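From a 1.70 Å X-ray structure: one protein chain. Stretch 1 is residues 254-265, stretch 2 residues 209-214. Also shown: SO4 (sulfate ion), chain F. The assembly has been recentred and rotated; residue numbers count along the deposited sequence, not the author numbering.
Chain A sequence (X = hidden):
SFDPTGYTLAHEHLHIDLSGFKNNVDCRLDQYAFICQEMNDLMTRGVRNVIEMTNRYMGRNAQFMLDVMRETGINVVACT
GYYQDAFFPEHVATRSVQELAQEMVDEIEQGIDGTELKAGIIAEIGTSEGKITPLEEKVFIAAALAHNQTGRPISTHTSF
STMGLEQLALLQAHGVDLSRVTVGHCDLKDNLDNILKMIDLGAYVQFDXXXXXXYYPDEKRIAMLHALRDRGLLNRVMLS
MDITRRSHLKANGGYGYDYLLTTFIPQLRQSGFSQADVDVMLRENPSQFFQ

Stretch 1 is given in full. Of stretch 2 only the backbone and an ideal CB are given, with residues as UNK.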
# COMPACT_ATOMS: atom_id res chain seq x y z
N GLY A 254 -2.26 -14.36 15.43
CA GLY A 254 -1.69 -13.07 15.08
C GLY A 254 -2.49 -11.88 15.61
O GLY A 254 -3.40 -12.03 16.44
N TYR A 255 -2.19 -10.70 15.09
CA TYR A 255 -2.84 -9.46 15.51
C TYR A 255 -3.99 -8.97 14.63
O TYR A 255 -4.83 -8.20 15.10
CB TYR A 255 -1.78 -8.36 15.69
CG TYR A 255 -0.82 -8.24 14.53
CD1 TYR A 255 0.34 -9.03 14.47
CD2 TYR A 255 -1.05 -7.33 13.49
CE1 TYR A 255 1.24 -8.92 13.39
CE2 TYR A 255 -0.15 -7.22 12.42
CZ TYR A 255 0.98 -8.01 12.38
OH TYR A 255 1.85 -7.92 11.30
N GLY A 256 -4.02 -9.42 13.38
CA GLY A 256 -5.08 -9.02 12.46
C GLY A 256 -5.02 -7.59 11.92
O GLY A 256 -4.28 -6.73 12.43
N TYR A 257 -5.83 -7.34 10.89
CA TYR A 257 -5.91 -6.01 10.26
C TYR A 257 -6.46 -4.96 11.21
O TYR A 257 -5.95 -3.83 11.25
CB TYR A 257 -6.81 -6.05 9.02
CG TYR A 257 -6.37 -7.00 7.94
CD1 TYR A 257 -6.69 -8.35 8.01
CD2 TYR A 257 -5.65 -6.55 6.83
CE1 TYR A 257 -6.31 -9.23 7.03
CE2 TYR A 257 -5.26 -7.42 5.82
CZ TYR A 257 -5.60 -8.76 5.93
OH TYR A 257 -5.22 -9.65 4.96
N ASP A 258 -7.48 -5.32 11.99
CA ASP A 258 -8.09 -4.37 12.92
C ASP A 258 -7.24 -3.98 14.13
O ASP A 258 -7.70 -3.24 14.99
CB ASP A 258 -9.49 -4.82 13.35
CG ASP A 258 -9.48 -6.05 14.28
OD1 ASP A 258 -8.43 -6.69 14.50
OD2 ASP A 258 -10.58 -6.38 14.77
N TYR A 259 -6.00 -4.49 14.19
CA TYR A 259 -5.08 -4.13 15.26
C TYR A 259 -4.88 -2.61 15.20
O TYR A 259 -4.65 -1.96 16.21
CB TYR A 259 -3.73 -4.83 15.05
CG TYR A 259 -2.65 -4.44 16.02
CD1 TYR A 259 -1.80 -3.36 15.76
CD2 TYR A 259 -2.44 -5.18 17.18
CE1 TYR A 259 -0.76 -3.04 16.64
CE2 TYR A 259 -1.41 -4.87 18.05
CZ TYR A 259 -0.57 -3.81 17.78
OH TYR A 259 0.44 -3.52 18.66
N LEU A 260 -4.96 -2.07 13.98
CA LEU A 260 -4.80 -0.63 13.78
C LEU A 260 -5.82 0.14 14.62
O LEU A 260 -5.48 1.14 15.24
CB LEU A 260 -5.02 -0.29 12.29
CG LEU A 260 -4.91 1.18 11.88
CD1 LEU A 260 -3.50 1.69 12.09
CD2 LEU A 260 -5.32 1.34 10.42
N LEU A 261 -7.05 -0.37 14.66
CA LEU A 261 -8.13 0.30 15.38
C LEU A 261 -8.34 -0.15 16.83
O LEU A 261 -8.74 0.65 17.68
CB LEU A 261 -9.43 0.17 14.57
CG LEU A 261 -9.32 0.84 13.19
CD1 LEU A 261 -10.45 0.44 12.27
CD2 LEU A 261 -9.26 2.36 13.34
N THR A 262 -8.04 -1.41 17.11
CA THR A 262 -8.22 -1.95 18.47
C THR A 262 -7.03 -1.61 19.36
O THR A 262 -7.18 -1.49 20.58
CB THR A 262 -8.40 -3.48 18.47
OG1 THR A 262 -7.20 -4.11 18.00
CG2 THR A 262 -9.57 -3.89 17.60
N THR A 263 -5.86 -1.40 18.75
CA THR A 263 -4.66 -1.13 19.52
C THR A 263 -3.83 0.11 19.18
O THR A 263 -3.56 0.92 20.06
CB THR A 263 -3.73 -2.38 19.51
OG1 THR A 263 -4.47 -3.53 19.90
CG2 THR A 263 -2.54 -2.19 20.41
N PHE A 264 -3.42 0.26 17.92
CA PHE A 264 -2.57 1.38 17.55
C PHE A 264 -3.22 2.77 17.68
O PHE A 264 -2.64 3.65 18.30
CB PHE A 264 -1.99 1.21 16.14
CG PHE A 264 -0.93 2.23 15.80
CD1 PHE A 264 0.36 2.09 16.28
CD2 PHE A 264 -1.24 3.35 15.01
CE1 PHE A 264 1.35 3.04 15.99
CE2 PHE A 264 -0.26 4.29 14.72
CZ PHE A 264 1.03 4.14 15.21
N ILE A 265 -4.38 2.95 17.06
CA ILE A 265 -5.08 4.25 17.13
C ILE A 265 -5.41 4.61 18.60
O ILE A 265 -5.29 5.77 18.99
CB ILE A 265 -6.30 4.31 16.18
CG1 ILE A 265 -5.82 4.27 14.72
CG2 ILE A 265 -7.13 5.59 16.43
CD1 ILE A 265 -4.82 5.38 14.36
N UNK A 209 3.46 -0.08 8.28
CA UNK A 209 4.04 -1.29 8.86
C UNK A 209 3.71 -1.34 10.37
O UNK A 209 4.44 -1.92 11.18
CB UNK A 209 5.55 -1.33 8.63
N UNK A 210 2.58 -0.71 10.72
CA UNK A 210 2.11 -0.66 12.09
C UNK A 210 1.95 -2.09 12.62
O UNK A 210 1.35 -2.93 11.96
CB UNK A 210 0.79 0.11 12.18
N UNK A 211 2.53 -2.35 13.80
CA UNK A 211 2.45 -3.68 14.39
C UNK A 211 3.68 -4.54 14.16
O UNK A 211 3.86 -5.55 14.83
CB UNK A 211 1.22 -4.41 13.84
N UNK A 212 4.53 -4.14 13.21
CA UNK A 212 5.75 -4.89 12.89
C UNK A 212 6.88 -4.36 13.77
O UNK A 212 7.89 -3.85 13.30
CB UNK A 212 6.11 -4.77 11.41
N UNK A 213 6.68 -4.54 15.07
CA UNK A 213 7.59 -4.07 16.10
C UNK A 213 8.97 -4.72 16.20
O UNK A 213 9.86 -4.20 16.88
CB UNK A 213 6.89 -4.24 17.45
N UNK A 214 9.16 -5.84 15.51
CA UNK A 214 10.46 -6.49 15.51
C UNK A 214 11.36 -5.80 14.48
O UNK A 214 12.57 -6.00 14.44
CB UNK A 214 10.32 -7.98 15.21
S SO4 F . 7.10 -9.38 6.31
O1 SO4 F . 8.08 -10.34 6.80
O2 SO4 F . 6.35 -9.99 5.13
O3 SO4 F . 6.03 -9.01 7.38
O4 SO4 F . 7.81 -8.08 5.93

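Position 209 opens a type II turn that ends at 212, and its CA-to-CB bond points away from stretch 1, whose atoms all lie beyond 5.5 Å of the ideal CB. Stretch 1 therefore sets no preference; phi/psi of -114/27° are negative-phi angles open to many residues, so many side chains would fit. The deposited residue is Thr209; its OG1 is hydrogen-bonded elsewhere in the structure, and its O accepts the turn-closing bond from N of 212 at 3.0 Å.

Position 210 makes the largest contact of stretch 2, with 103 Å² covered by stretch 1. Its CA-to-CB bond points toward stretch 1, and the ideal CB lies 4.5 Å from Phe264 CG and 4.6 Å from Leu260 CD1. An aromatic ring and a leucine methyl offer carbon and no polar partner, so an aliphatic side chain such as valine, leucine, isoleucine or methionine would suit. The residue is Ile210, with chi1 m and chi2 t. Its CG1 sits 4.0 Å from the centroid of the Phe264 ring, only 7° off the ring normal, a CH-pi contact over the face. Its CG2 packs 3.5 Å from Phe264 CG and 4.3 Å from Tyr259 CD1, at the edge of the tyrosine ring, while its CD1 reaches Leu260 CD1 at 3.4 Å. Its backbone contributes as well: a water accepts from Tyr255 OH (2.8 Å to the water O) and donates to Ile210 O (2.8 Å), bridging the stretches, which share no direct hydrogen bond.

At position 211, phi/psi of 99/-16° would jam a CB against the preceding carbonyl O, which alone calls for glycine. The surroundings agree: the ideal CB falls 3.4 Å from Tyr255 CE2, a tight approach, and 3.7 Å from Tyr259 CE1. Gly211 is deposited, and its CA rests 4.0 Å from Tyr259 CE1.

Position 212 points away, its ideal CB 5.3 Å from Tyr255 OH. A long, flexible chain could graze that hydroxyl, and the sulfate beyond favours a positive end, though polar residues are also plausible. Lys212 extends with chi2 to chi4 all t; its CE passes 4.0 Å from Tyr255 OH, and its NZ donates to sulfate O3 at 3.0 Å. The sulfate probably comes from the crystallisation liquor.

Position 213 points sideways, with nothing of stretch 1 within 5.5 Å of the ideal CB, so stretch 1 sets little limit there, and small, polar or longer side chains could all be accommodated on its side. Asn213 turns its end nearer, but OD1 remains 4.2 Å from Tyr259 OH, a contact without a hydrogen bond.

Position 214 is out of reach and unconstrained by stretch 1; it is Ser214.

Stretch 2 (209-214) TIGKNS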
# COMPACT_ATOMS: atom_id res chain seq x y z
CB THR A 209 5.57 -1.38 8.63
OG1 THR A 209 6.22 -0.24 9.19
CG2 THR A 209 5.89 -1.47 7.12
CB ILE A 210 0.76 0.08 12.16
CG1 ILE A 210 0.99 1.59 11.97
CG2 ILE A 210 0.04 -0.19 13.49
CD1 ILE A 210 -0.25 2.35 11.53
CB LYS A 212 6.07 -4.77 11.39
CG LYS A 212 4.91 -5.28 10.53
CD LYS A 212 5.23 -5.53 9.06
CE LYS A 212 4.02 -6.17 8.40
NZ LYS A 212 4.30 -6.61 7.02
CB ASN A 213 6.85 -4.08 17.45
CG ASN A 213 5.60 -3.24 17.41
OD1 ASN A 213 4.54 -3.65 17.88
ND2 ASN A 213 5.71 -2.06 16.81
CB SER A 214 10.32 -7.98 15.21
OG SER A 214 9.61 -8.62 16.26
O HOH W 1 1.70 -5.27 10.44
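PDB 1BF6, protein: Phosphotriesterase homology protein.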